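Local coordinates for protein CysE, serine acetyltransferase (Brucella abortus, PDB 4HZD) that transfers the acetyl group of acetyl-coenzyme A to L-serine, giving the O-acetylserine used in cysteine biosynthesis, at residues A[40-45]-A[111-115]. Sequence-based numbering, arbitrary orientation.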
loop_
_atom_site.group_PDB
_atom_site.type_symbol
_atom_site.label_atom_id
_atom_site.label_comp_id
_atom_site.label_asym_id
_atom_site.label_seq_id
_atom_site.Cartn_x
_atom_site.Cartn_y
_atom_site.Cartn_z
ATOM N N PHE A 40 14.380 8.161 0.681
ATOM C CA PHE A 40 13.588 9.356 0.329
ATOM C C PHE A 40 14.360 10.362 -0.520
ATOM O O PHE A 40 13.914 10.812 -1.578
ATOM C CB PHE A 40 13.122 10.022 1.636
ATOM C CG PHE A 40 12.298 11.283 1.436
ATOM C CD1 PHE A 40 11.177 11.290 0.602
ATOM C CD2 PHE A 40 12.604 12.446 2.160
ATOM C CE1 PHE A 40 10.433 12.470 0.454
ATOM C CE2 PHE A 40 11.849 13.597 2.039
ATOM C CZ PHE A 40 10.744 13.601 1.190
ATOM N N LEU A 41 15.532 10.717 -0.048
ATOM C CA LEU A 41 16.305 11.756 -0.678
ATOM C C LEU A 41 16.969 11.319 -1.967
ATOM O O LEU A 41 17.133 12.142 -2.865
ATOM C CB LEU A 41 17.312 12.313 0.302
ATOM C CG LEU A 41 16.711 13.015 1.523
ATOM C CD1 LEU A 41 17.768 13.147 2.603
ATOM C CD2 LEU A 41 16.179 14.386 1.105
ATOM N N TYR A 42 17.349 10.038 -2.091
ATOM C CA TYR A 42 17.891 9.563 -3.381
ATOM C C TYR A 42 16.818 9.395 -4.431
ATOM O O TYR A 42 17.001 9.783 -5.580
ATOM C CB TYR A 42 18.689 8.244 -3.210
ATOM C CG TYR A 42 20.159 8.542 -2.920
ATOM C CD1 TYR A 42 20.526 9.127 -1.713
ATOM C CD2 TYR A 42 21.150 8.298 -3.857
ATOM C CE1 TYR A 42 21.827 9.449 -1.424
ATOM C CE2 TYR A 42 22.492 8.598 -3.574
ATOM C CZ TYR A 42 22.809 9.168 -2.357
ATOM O OH TYR A 42 24.074 9.504 -1.995
ATOM N N ALA A 43 15.674 8.821 -4.026
ATOM C CA ALA A 43 14.601 8.552 -4.994
ATOM C C ALA A 43 13.956 9.856 -5.435
ATOM O O ALA A 43 13.450 9.966 -6.577
ATOM C CB ALA A 43 13.565 7.634 -4.393
ATOM N N THR A 44 13.945 10.851 -4.543
ATOM C CA THR A 44 13.302 12.095 -4.946
ATOM C C THR A 44 14.221 13.168 -5.548
ATOM O O THR A 44 13.760 13.929 -6.375
ATOM C CB THR A 44 12.151 12.649 -4.024
ATOM O OG1 THR A 44 12.227 14.076 -3.812
ATOM C CG2 THR A 44 11.786 11.800 -2.834
ATOM N N ILE A 45 15.484 13.225 -5.118
ATOM C CA ILE A 45 16.414 14.223 -5.643
ATOM C C ILE A 45 17.607 13.555 -6.351
ATOM O O ILE A 45 17.840 13.796 -7.527
ATOM C CB ILE A 45 17.014 15.077 -4.497
ATOM C CG1 ILE A 45 15.924 15.802 -3.665
ATOM C CG2 ILE A 45 18.124 15.989 -5.010
ATOM C CD1 ILE A 45 15.190 16.912 -4.382
ATOM N N PRO A 111 11.093 24.044 -0.164
ATOM C CA PRO A 111 9.805 23.900 -0.900
ATOM C C PRO A 111 9.664 22.604 -1.736
ATOM O O PRO A 111 8.565 21.999 -1.790
ATOM C CB PRO A 111 9.778 25.126 -1.839
ATOM C CG PRO A 111 11.211 25.656 -1.849
ATOM C CD PRO A 111 11.764 25.317 -0.490
ATOM N N VAL A 112 10.745 22.211 -2.398
ATOM C CA VAL A 112 10.714 21.034 -3.253
ATOM C C VAL A 112 10.270 19.809 -2.455
ATOM O O VAL A 112 9.371 19.052 -2.888
ATOM C CB VAL A 112 12.079 20.800 -3.911
ATOM C CG1 VAL A 112 12.076 19.474 -4.670
ATOM C CG2 VAL A 112 12.393 21.965 -4.843
ATOM N N LEU A 113 10.808 19.643 -1.253
ATOM C CA LEU A 113 10.454 18.407 -0.522
ATOM C C LEU A 113 9.253 18.526 0.394
ATOM O O LEU A 113 8.546 17.549 0.580
ATOM C CB LEU A 113 11.633 17.922 0.319
ATOM C CG LEU A 113 12.872 17.531 -0.456
ATOM C CD1 LEU A 113 13.931 17.263 0.612
ATOM C CD2 LEU A 113 12.603 16.301 -1.320
ATOM N N TYR A 114 9.057 19.713 0.991
ATOM C CA TYR A 114 8.243 19.821 2.218
ATOM C C TYR A 114 6.973 20.674 2.123
ATOM O O TYR A 114 5.927 20.334 2.706
ATOM C CB TYR A 114 9.105 20.218 3.443
ATOM C CG TYR A 114 10.301 19.316 3.653
ATOM C CD1 TYR A 114 10.141 17.928 3.800
ATOM C CD2 TYR A 114 11.616 19.834 3.646
ATOM C CE1 TYR A 114 11.244 17.085 3.933
ATOM C CE2 TYR A 114 12.718 19.001 3.805
ATOM C CZ TYR A 114 12.526 17.627 3.974
ATOM O OH TYR A 114 13.609 16.784 4.102
ATOM N N LEU A 115 7.041 21.762 1.366
ATOM C CA LEU A 115 6.008 22.772 1.526
ATOM C C LEU A 115 4.815 22.547 0.604
ATOM O O LEU A 115 4.906 22.665 -0.629
ATOM C CB LEU A 115 6.573 24.191 1.480
ATOM C CG LEU A 115 7.839 24.324 2.345
ATOM C CD1 LEU A 115 8.577 25.619 2.015
ATOM C CD2 LEU A 115 7.543 24.173 3.840
#
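Leu113 packs as a knob against helix 38-46, among Phe40, Leu41, Thr44 and Ile45. Its chi1 of -63° sets CG beside the backbone N, and chi2 near 173° turns the two methyls to different neighbours. Leu113 CD1 meets Leu41 CD2 at 3.7 Å, the two side chains crossing at nearly a right angle; Leu113 CD2 lies 4.1 Å from both Phe40 CZ and Ile45 CD1. The same CD2 sits 3.4 Å from Thr44 OG1, a buried hydroxyl that finds no hydrogen-bond partner in the model. On the Val112 side, Ile45 extends its CD1 to Val112 CG1 (4.0 Å). The Phe40 ring, its CG anti to the backbone nitrogen (chi1 179°), presents its edge to Tyr114. Phe40 CE2 lies 4.0 Å from Tyr114 CE1. Leu113 CB lies over the centre of one Tyr114 ring face, while Tyr114 OH hydrogen-bonds Asp137 of a second subunit, whose Tyr141 stacks edge-to-face with Phe40. Leu113 O accepts a hydrogen bond from Arg58 NE of helix 51-63. This single knob-into-hole contact, with apolar packing around it, joins two short helices in the all-helical N-terminal domain of serine acetyltransferases, its Phe40-Tyr114 edge at a subunit interface, apart from the left-handed beta-helix that binds coenzyme A.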